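PDB 4AIP: Fe-regulated protein B from Neisseria meningitidis, which transports iron across the outer membrane of Neisseria meningitidis as a TonB-dependent receptor, and is probably able to take up siderophores. Local coordinates for residues Asn703-Asn709 against Asp733-Asn739; Lys90-Asp96 against Trp653-Tyr657; Gly99-Thr103 against Ser244-Lys248. All blocks are in the same frame, centred on the assembly; numbering follows the deposited sequence.

Contact 1: Asn703-Asn709 against Asp733-Asn739; sequences NVNLSVN and DVRLGVN
Leu-706 and Leu-736 both hold CG trans to the backbone N (chi1 172° and -174°), which sends each side chain back toward the opposite strand and brings their CD1 atoms to 4.0 Å. Next to them, Val-708 and Val-734 lie side by side and point the same way, with their CG2 methyls also 4.0 Å apart. The two strands run antiparallel at 170°, their axes 4.7 Å apart at closest approach. Four residue pairs, from Asn-703/Asn-739 to Asn-709/Asp-733, are hydrogen-bonded. Asn-709 N donates almost straight to Asp-733 O at 2.9 Å, while the return bond of this last pair, from Asp-733 N to Asn-709 O, is weak. The non-hydrogen-bonded pairs between them add CA-H...O contacts, the shortest from Leu-736 CA to Asn-705 O at 3.1 Å.

The other face is polar. Ser-707 OG rests against the aliphatic stem of Arg-735, 3.2 Å from CG, and also makes a weak bond to Asn-709 OD1. The Asn-709 amide stands nearly perpendicular to the Arg-735 guanidinium, with ND2 3.5 Å from CD of that arginine. Asp-733 OD2 sits over the guanidinium face, 3.4 Å from Arg-735 NE, so the attraction is one of charge and no N-H is aimed at the oxygen; Asp-733 OD1 accepts a hydrogen bond from Asn-196 N. The Arg-735 tip bonds through NH2 to Thr-83, and Asn-705 reaches Asn-693 and Asp-78.

Several polar groups thus face Asp-78, Thr-81 and Thr-83 inside the barrel, and the leucines and valines form an apolar face, which Leu-736 and Val-738 pack against a second subunit. That division is consistent with a barrel wall between membrane and plug, where the main-chain bonds hold the strands and the polar side chains tie them to the interior.

Contact 2: Lys90-Asp96 against Trp653-Tyr657; sequences KEEPSID and WRGRY
Arg-656 extends straight from its strand into the turn at residues 90-96 and presents the rim of its guanidinium to a row of oxygens. Its plane lies only 14° from that of the Asp-96 carboxylate, so the two groups are nearly coplanar. Their salt bridge, from Arg-656 NH2 to Asp-96 OD1, is straight but weak at 3.3 Å. NH1 serves the main chain: it gives a hydrogen bond to Glu-92 O at 3.0 Å with an N-H...O angle of 165°, approaching from above the carbonyl plane. A second, strongly bent and weak bond joins Arg-656 NH1 to Lys-90 O at 2.7 Å. One cation therefore gathers carbonyls that the turn directs inward, which fixes the rotation of the guanidinium.

Arg-654 meets the turn differently. Its chain bends at chi3 and crosses Glu-91 at about a right angle, the carboxylate and guanidinium planes 45° apart. Arg-654 NE approaches Glu-91 OE1 at 3.4 Å, a weak bond within a salt bridge. Lys-90 passes obliquely over the same arginine, CG to Arg-654 CD 4.0 Å, and carries its ammonium on to Asp-689 and Glu-87.

In the surrounding fold, Asp-96 has a further partner in Ser-720. Strand 649-662 lies between strands 635-644 and 681-694 of the barrel wall, and the turn leads into strand 95-97, which pairs with strand 107-109 of the plug.

Contact 3: Gly99-Thr103 against Ser244-Lys248; sequences GGNGT and SALDK
The Asn-101 amide is the flat group at the centre of this contact, and it meets Ser-244, Leu-246 and Lys-248 from different directions. Over one face stands Leu-246, whose CD1 lies 3.9 Å from Asn-101 CG and whose CB comes within 3.7 Å of ND2. At the edge, ND2 donates to Ser-244 O, 2.9 Å away and only 3° out of the amide plane; the N-H...O angle is 155°, and the donor arrives nearly along the carbonyl direction. Beside the amide oxygen runs the end of Lys-248, with CE 3.0 Å and NZ 3.2 Å from Asn-101 OD1.

A chi1 of -151° turns the Asn-101 amide away from its own backbone N and across to residues 244-248. Leu-246 slides past it in the opposite direction and sets CD1 on the bare backbone of Gly-102, 3.6 Å from CA. The lysine chain bends at chi3 and chi4; its ammonium forms a salt bridge with Glu-223, which places that charge close to the amide oxygen and may polarise it.

Gly-99 to Thr-103 belong to the plug loop between strands 95-97 and 107-109, and Leu-246 to Lys-248 begin a barrel strand. The arrangement is that of a plug loop anchored to the inner wall of a TonB-dependent receptor. It lies near Arg-276, whose side chain is about 6 Å from that of Leu-246 and which is seen to bind L-glutamate in a structure of this protein, though that ligand is not bound to this chain.

How the contacts relate
Contact 1 joins two barrel strands, whereas contacts 2 and 3 fasten successive parts of the plug to the barrel, their plug segments being separated by just two residues. The centres of contacts 1 and 2 and of contacts 1 and 3 are each about 19 Å apart, those of contacts 2 and 3 about 21 Å. Asp-689 relates contacts 1 and 2: Asn-709 touches it and Lys-90 forms a salt bridge with it. The chain between the strands of contact 1 also serves the other two, through Ser-720 to Asp-96 and Gln-721 to Gly-99. Beyond contact 3, strand 246-259 continues to Tyr-251 and Ile-255, which help line the detergent pocket.

Contact 1: Asn703-Asn709 against Asp733-Asn739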
loop_
_atom_site.group_PDB
_atom_site.type_symbol
_atom_site.label_atom_id
_atom_site.label_comp_id
_atom_site.label_asym_id
_atom_site.label_seq_id
_atom_site.Cartn_x
_atom_site.Cartn_y
_atom_site.Cartn_z
ATOM N N ASN B 703 -0.315 -19.607 21.133
ATOM C CA ASN B 703 -1.535 -20.338 20.831
ATOM C C ASN B 703 -1.374 -20.814 19.410
ATOM O O ASN B 703 -1.054 -20.032 18.509
ATOM C CB ASN B 703 -2.794 -19.457 20.886
ATOM C CG ASN B 703 -3.312 -19.179 22.330
ATOM O OD1 ASN B 703 -3.629 -20.108 23.099
ATOM N ND2 ASN B 703 -3.466 -17.883 22.665
ATOM N N VAL B 704 -1.571 -22.101 19.217
ATOM C CA VAL B 704 -1.560 -22.676 17.899
ATOM C C VAL B 704 -2.954 -23.226 17.787
ATOM O O VAL B 704 -3.373 -23.996 18.626
ATOM C CB VAL B 704 -0.509 -23.839 17.826
ATOM C CG1 VAL B 704 -0.529 -24.507 16.467
ATOM C CG2 VAL B 704 0.846 -23.283 18.111
ATOM N N ASN B 705 -3.696 -22.804 16.784
ATOM C CA ASN B 705 -5.086 -23.190 16.694
ATOM C C ASN B 705 -5.367 -23.821 15.383
ATOM O O ASN B 705 -4.961 -23.287 14.321
ATOM C CB ASN B 705 -6.002 -21.959 16.803
ATOM C CG ASN B 705 -5.736 -21.131 18.048
ATOM O OD1 ASN B 705 -5.553 -21.653 19.153
ATOM N ND2 ASN B 705 -5.771 -19.835 17.881
ATOM N N LEU B 706 -6.148 -24.922 15.441
ATOM C CA LEU B 706 -6.512 -25.620 14.246
ATOM C C LEU B 706 -7.971 -25.883 14.267
ATOM O O LEU B 706 -8.490 -26.323 15.247
ATOM C CB LEU B 706 -5.750 -26.955 14.143
ATOM C CG LEU B 706 -6.214 -27.869 13.003
ATOM C CD1 LEU B 706 -5.771 -27.312 11.621
ATOM C CD2 LEU B 706 -5.749 -29.332 13.225
ATOM N N SER B 707 -8.623 -25.661 13.145
ATOM C CA SER B 707 -10.044 -25.857 13.066
ATOM C C SER B 707 -10.381 -26.396 11.698
ATOM O O SER B 707 -9.685 -26.098 10.683
ATOM C CB SER B 707 -10.788 -24.558 13.264
ATOM O OG SER B 707 -10.984 -23.938 11.990
ATOM N N VAL B 708 -11.433 -27.209 11.687
ATOM C CA VAL B 708 -12.073 -27.550 10.451
ATOM C C VAL B 708 -13.583 -27.275 10.606
ATOM O O VAL B 708 -14.298 -27.984 11.384
ATOM C CB VAL B 708 -11.908 -28.993 10.086
ATOM C CG1 VAL B 708 -12.387 -29.160 8.648
ATOM C CG2 VAL B 708 -10.448 -29.486 10.317
ATOM N N ASN B 709 -14.021 -26.271 9.833
ATOM C CA ASN B 709 -15.306 -25.640 9.959
ATOM C C ASN B 709 -16.078 -26.094 8.786
ATOM O O ASN B 709 -15.542 -26.215 7.672
ATOM C CB ASN B 709 -15.179 -24.104 9.882
ATOM C CG ASN B 709 -14.499 -23.481 11.124
ATOM O OD1 ASN B 709 -14.315 -24.092 12.176
ATOM N ND2 ASN B 709 -14.125 -22.242 10.974
ATOM N N ASP B 733 -13.663 -25.588 5.314
ATOM C CA ASP B 733 -12.633 -24.546 5.520
ATOM C C ASP B 733 -11.766 -25.061 6.636
ATOM O O ASP B 733 -12.264 -25.339 7.751
ATOM C CB ASP B 733 -13.283 -23.218 5.976
ATOM C CG ASP B 733 -12.276 -21.995 6.032
ATOM O OD1 ASP B 733 -11.235 -22.028 5.310
ATOM O OD2 ASP B 733 -12.551 -20.959 6.757
ATOM N N VAL B 734 -10.480 -25.228 6.358
ATOM C CA VAL B 734 -9.602 -25.715 7.380
ATOM C C VAL B 734 -8.634 -24.611 7.682
ATOM O O VAL B 734 -8.090 -23.983 6.767
ATOM C CB VAL B 734 -8.932 -27.043 6.962
ATOM C CG1 VAL B 734 -8.360 -26.876 5.625
ATOM C CG2 VAL B 734 -7.833 -27.514 7.946
ATOM N N ARG B 735 -8.468 -24.322 8.969
ATOM C CA ARG B 735 -7.777 -23.097 9.371
ATOM C C ARG B 735 -6.771 -23.384 10.434
ATOM O O ARG B 735 -7.024 -24.112 11.397
ATOM C CB ARG B 735 -8.738 -22.000 9.870
ATOM C CG ARG B 735 -10.201 -22.142 9.461
ATOM C CD ARG B 735 -11.080 -20.923 9.888
ATOM N NE ARG B 735 -10.627 -19.708 9.210
ATOM C CZ ARG B 735 -11.264 -18.554 9.204
ATOM N NH1 ARG B 735 -12.432 -18.432 9.815
ATOM N NH2 ARG B 735 -10.741 -17.537 8.558
ATOM N N LEU B 736 -5.615 -22.786 10.253
ATOM C CA LEU B 736 -4.577 -22.858 11.230
ATOM C C LEU B 736 -4.229 -21.408 11.505
ATOM O O LEU B 736 -3.970 -20.683 10.574
ATOM C CB LEU B 736 -3.402 -23.637 10.642
ATOM C CG LEU B 736 -2.269 -23.921 11.633
ATOM C CD1 LEU B 736 -2.478 -25.152 12.501
ATOM C CD2 LEU B 736 -1.118 -24.159 10.793
ATOM N N GLY B 737 -4.289 -21.005 12.772
ATOM C CA GLY B 737 -3.948 -19.670 13.260
ATOM C C GLY B 737 -2.853 -19.793 14.315
ATOM O O GLY B 737 -2.783 -20.815 15.012
ATOM N N VAL B 738 -1.980 -18.778 14.414
ATOM C CA VAL B 738 -0.959 -18.765 15.486
ATOM C C VAL B 738 -0.901 -17.351 16.029
ATOM O O VAL B 738 -0.825 -16.431 15.218
ATOM C CB VAL B 738 0.501 -19.212 14.964
ATOM C CG1 VAL B 738 1.497 -19.283 16.100
ATOM C CG2 VAL B 738 0.485 -20.586 14.248
ATOM N N ASN B 739 -0.937 -17.151 17.350
ATOM C CA ASN B 739 -0.596 -15.815 17.894
ATOM C C ASN B 739 0.556 -16.003 18.878
ATOM O O ASN B 739 0.596 -17.019 19.587
ATOM C CB ASN B 739 -1.740 -15.035 18.601
ATOM C CG ASN B 739 -2.726 -15.920 19.285
ATOM O OD1 ASN B 739 -3.766 -16.295 18.696
ATOM N ND2 ASN B 739 -2.441 -16.261 20.509
#

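Contact 2: Lys90-Asp96 against Trp653-Tyr657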
loop_
_atom_site.group_PDB
_atom_site.type_symbol
_atom_site.label_atom_id
_atom_site.label_comp_id
_atom_site.label_asym_id
_atom_site.label_seq_id
_atom_site.Cartn_x
_atom_site.Cartn_y
_atom_site.Cartn_z
ATOM N N LYS B 90 -21.083 -17.680 16.519
ATOM C CA LYS B 90 -21.965 -18.739 15.999
ATOM C C LYS B 90 -22.602 -19.616 17.072
ATOM O O LYS B 90 -23.675 -20.200 16.817
ATOM C CB LYS B 90 -21.274 -19.577 14.927
ATOM C CG LYS B 90 -20.123 -20.433 15.454
ATOM C CD LYS B 90 -19.463 -21.151 14.296
ATOM C CE LYS B 90 -20.463 -21.562 13.183
ATOM N NZ LYS B 90 -19.636 -22.353 12.146
ATOM N N GLU B 91 -22.002 -19.702 18.265
ATOM C CA GLU B 91 -22.662 -20.410 19.379
ATOM C C GLU B 91 -23.843 -19.669 19.992
ATOM O O GLU B 91 -24.445 -20.175 20.967
ATOM C CB GLU B 91 -21.688 -20.845 20.487
ATOM C CG GLU B 91 -21.417 -22.330 20.401
ATOM C CD GLU B 91 -20.869 -22.988 21.654
ATOM O OE1 GLU B 91 -19.680 -22.698 22.006
ATOM O OE2 GLU B 91 -21.606 -23.860 22.236
ATOM N N GLU B 92 -24.189 -18.499 19.442
ATOM C CA GLU B 92 -25.246 -17.632 20.006
ATOM C C GLU B 92 -26.437 -17.773 19.087
ATOM O O GLU B 92 -26.347 -17.326 17.920
ATOM C CB GLU B 92 -24.776 -16.174 19.990
ATOM C CG GLU B 92 -25.135 -15.415 21.191
ATOM C CD GLU B 92 -24.356 -15.755 22.454
ATOM O OE1 GLU B 92 -23.209 -16.282 22.435
ATOM O OE2 GLU B 92 -24.936 -15.440 23.509
ATOM N N PRO B 93 -27.551 -18.411 19.593
ATOM C CA PRO B 93 -28.742 -18.728 18.776
ATOM C C PRO B 93 -29.634 -17.591 18.376
ATOM O O PRO B 93 -30.290 -17.668 17.321
ATOM C CB PRO B 93 -29.508 -19.726 19.623
ATOM C CG PRO B 93 -29.020 -19.554 20.984
ATOM C CD PRO B 93 -27.596 -19.098 20.896
ATOM N N SER B 94 -29.656 -16.521 19.152
ATOM C CA SER B 94 -30.519 -15.376 18.781
ATOM C C SER B 94 -29.835 -14.469 17.749
ATOM O O SER B 94 -30.456 -13.524 17.222
ATOM C CB SER B 94 -30.881 -14.535 20.022
ATOM O OG SER B 94 -29.693 -14.135 20.720
ATOM N N ILE B 95 -28.555 -14.711 17.487
ATOM C CA ILE B 95 -27.819 -13.904 16.486
ATOM C C ILE B 95 -27.623 -14.636 15.201
ATOM O O ILE B 95 -27.190 -15.771 15.221
ATOM C CB ILE B 95 -26.438 -13.484 17.005
ATOM C CG1 ILE B 95 -26.559 -13.072 18.466
ATOM C CG2 ILE B 95 -25.860 -12.336 16.122
ATOM C CD1 ILE B 95 -25.508 -12.052 18.956
ATOM N N ASP B 96 -27.871 -13.971 14.069
ATOM C CA ASP B 96 -27.798 -14.714 12.773
ATOM C C ASP B 96 -27.251 -13.782 11.747
ATOM O O ASP B 96 -27.621 -12.614 11.708
ATOM C CB ASP B 96 -29.201 -15.258 12.354
ATOM C CG ASP B 96 -29.152 -16.238 11.178
ATOM O OD1 ASP B 96 -28.676 -17.373 11.379
ATOM O OD2 ASP B 96 -29.641 -15.877 10.073
ATOM N N TRP B 653 -15.974 -29.918 19.555
ATOM C CA TRP B 653 -16.872 -29.978 18.427
ATOM C C TRP B 653 -17.842 -28.851 18.702
ATOM O O TRP B 653 -18.070 -28.508 19.880
ATOM C CB TRP B 653 -17.641 -31.315 18.429
ATOM C CG TRP B 653 -18.950 -31.184 17.648
ATOM C CD1 TRP B 653 -19.082 -31.154 16.295
ATOM C CD2 TRP B 653 -20.265 -30.967 18.178
ATOM N NE1 TRP B 653 -20.411 -31.006 15.940
ATOM C CE2 TRP B 653 -21.148 -30.840 17.076
ATOM C CE3 TRP B 653 -20.800 -30.898 19.486
ATOM C CZ2 TRP B 653 -22.537 -30.659 17.236
ATOM C CZ3 TRP B 653 -22.166 -30.709 19.648
ATOM C CH2 TRP B 653 -23.021 -30.603 18.525
ATOM N N ARG B 654 -18.448 -28.303 17.655
ATOM C CA ARG B 654 -19.398 -27.256 17.856
ATOM C C ARG B 654 -20.385 -27.342 16.717
ATOM O O ARG B 654 -19.996 -27.501 15.557
ATOM C CB ARG B 654 -18.640 -25.914 17.903
ATOM C CG ARG B 654 -19.394 -24.675 17.513
ATOM C CD ARG B 654 -18.519 -23.371 17.727
ATOM N NE ARG B 654 -17.954 -23.261 19.089
ATOM C CZ ARG B 654 -16.648 -23.218 19.354
ATOM N NH1 ARG B 654 -15.779 -23.237 18.357
ATOM N NH2 ARG B 654 -16.186 -23.136 20.609
ATOM N N GLY B 655 -21.666 -27.229 17.021
ATOM C CA GLY B 655 -22.626 -27.291 15.917
ATOM C C GLY B 655 -23.666 -26.210 16.030
ATOM O O GLY B 655 -23.861 -25.665 17.112
ATOM N N ARG B 656 -24.290 -25.883 14.910
ATOM C CA ARG B 656 -25.349 -24.928 14.890
ATOM C C ARG B 656 -26.376 -25.519 13.897
ATOM O O ARG B 656 -26.034 -25.961 12.802
ATOM C CB ARG B 656 -24.803 -23.536 14.480
ATOM C CG ARG B 656 -25.873 -22.412 14.216
ATOM C CD ARG B 656 -25.226 -21.156 13.689
ATOM N NE ARG B 656 -26.140 -20.016 13.542
ATOM C CZ ARG B 656 -26.472 -19.177 14.545
ATOM N NH1 ARG B 656 -26.066 -19.378 15.817
ATOM N NH2 ARG B 656 -27.257 -18.144 14.301
ATOM N N TYR B 657 -27.623 -25.591 14.326
ATOM C CA TYR B 657 -28.636 -26.179 13.515
ATOM C C TYR B 657 -29.723 -25.196 13.497
ATOM O O TYR B 657 -30.229 -24.829 14.580
ATOM C CB TYR B 657 -29.136 -27.500 14.093
ATOM C CG TYR B 657 -30.158 -28.082 13.182
ATOM C CD1 TYR B 657 -29.776 -28.641 11.950
ATOM C CD2 TYR B 657 -31.536 -28.029 13.498
ATOM C CE1 TYR B 657 -30.741 -29.133 11.046
ATOM C CE2 TYR B 657 -32.485 -28.525 12.609
ATOM C CZ TYR B 657 -32.082 -29.054 11.393
ATOM O OH TYR B 657 -33.021 -29.541 10.528
#

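Contact 3: Gly99-Thr103 against Ser244-Lys248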
loop_
_atom_site.group_PDB
_atom_site.type_symbol
_atom_site.label_atom_id
_atom_site.label_comp_id
_atom_site.label_asym_id
_atom_site.label_seq_id
_atom_site.Cartn_x
_atom_site.Cartn_y
_atom_site.Cartn_z
ATOM N N GLY B 99 -25.177 -14.654 4.481
ATOM C CA GLY B 99 -24.014 -15.110 3.777
ATOM C C GLY B 99 -23.216 -14.045 3.020
ATOM O O GLY B 99 -23.730 -12.909 2.756
ATOM N N GLY B 100 -21.979 -14.433 2.631
ATOM C CA GLY B 100 -21.058 -13.565 1.896
ATOM C C GLY B 100 -19.991 -12.937 2.784
ATOM O O GLY B 100 -19.992 -13.107 4.024
ATOM N N ASN B 101 -19.055 -12.238 2.139
ATOM C CA ASN B 101 -17.950 -11.593 2.845
ATOM C C ASN B 101 -18.319 -10.141 3.144
ATOM O O ASN B 101 -19.120 -9.524 2.403
ATOM C CB ASN B 101 -16.703 -11.667 1.975
ATOM C CG ASN B 101 -15.431 -11.696 2.764
ATOM O OD1 ASN B 101 -15.419 -11.373 3.951
ATOM N ND2 ASN B 101 -14.312 -12.049 2.102
ATOM N N GLY B 102 -17.754 -9.605 4.230
ATOM C CA GLY B 102 -17.857 -8.158 4.571
ATOM C C GLY B 102 -19.275 -7.639 4.619
ATOM O O GLY B 102 -20.183 -8.272 5.223
ATOM N N THR B 103 -19.506 -6.523 3.940
ATOM C CA THR B 103 -20.854 -5.923 3.949
ATOM C C THR B 103 -21.872 -6.610 2.992
ATOM O O THR B 103 -22.907 -6.052 2.689
ATOM C CB THR B 103 -20.815 -4.443 3.707
ATOM O OG1 THR B 103 -19.996 -4.185 2.549
ATOM C CG2 THR B 103 -20.279 -3.705 4.919
ATOM N N SER B 244 -16.529 -12.354 -3.879
ATOM C CA SER B 244 -16.694 -12.492 -2.461
ATOM C C SER B 244 -15.323 -12.395 -1.808
ATOM O O SER B 244 -15.213 -12.460 -0.601
ATOM C CB SER B 244 -17.356 -13.837 -2.153
ATOM O OG SER B 244 -16.569 -14.930 -2.586
ATOM N N ALA B 245 -14.279 -12.277 -2.624
ATOM C CA ALA B 245 -12.948 -11.883 -2.147
ATOM C C ALA B 245 -12.936 -10.459 -1.558
ATOM O O ALA B 245 -13.555 -9.555 -2.083
ATOM C CB ALA B 245 -11.895 -12.013 -3.258
ATOM N N LEU B 246 -12.247 -10.327 -0.431
ATOM C CA LEU B 246 -12.002 -9.058 0.207
ATOM C C LEU B 246 -10.683 -9.079 0.894
ATOM O O LEU B 246 -10.294 -10.086 1.481
ATOM C CB LEU B 246 -13.068 -8.719 1.241
ATOM C CG LEU B 246 -14.372 -8.113 0.758
ATOM C CD1 LEU B 246 -15.332 -7.916 1.958
ATOM C CD2 LEU B 246 -14.107 -6.823 0.037
ATOM N N ASP B 247 -10.013 -7.938 0.795
ATOM C CA ASP B 247 -8.762 -7.678 1.449
ATOM C C ASP B 247 -9.193 -6.783 2.601
ATOM O O ASP B 247 -9.699 -5.668 2.385
ATOM C CB ASP B 247 -7.844 -6.974 0.422
ATOM C CG ASP B 247 -6.438 -6.621 0.955
ATOM O OD1 ASP B 247 -6.059 -6.878 2.123
ATOM O OD2 ASP B 247 -5.676 -6.064 0.146
ATOM N N LYS B 248 -9.049 -7.286 3.819
ATOM C CA LYS B 248 -9.573 -6.599 4.994
ATOM C C LYS B 248 -8.492 -6.246 6.001
ATOM O O LYS B 248 -7.821 -7.124 6.568
ATOM C CB LYS B 248 -10.653 -7.421 5.705
ATOM C CG LYS B 248 -11.870 -7.791 4.872
ATOM C CD LYS B 248 -12.887 -8.480 5.750
ATOM C CE LYS B 248 -13.181 -9.870 5.276
ATOM N NZ LYS B 248 -13.401 -10.818 6.401
#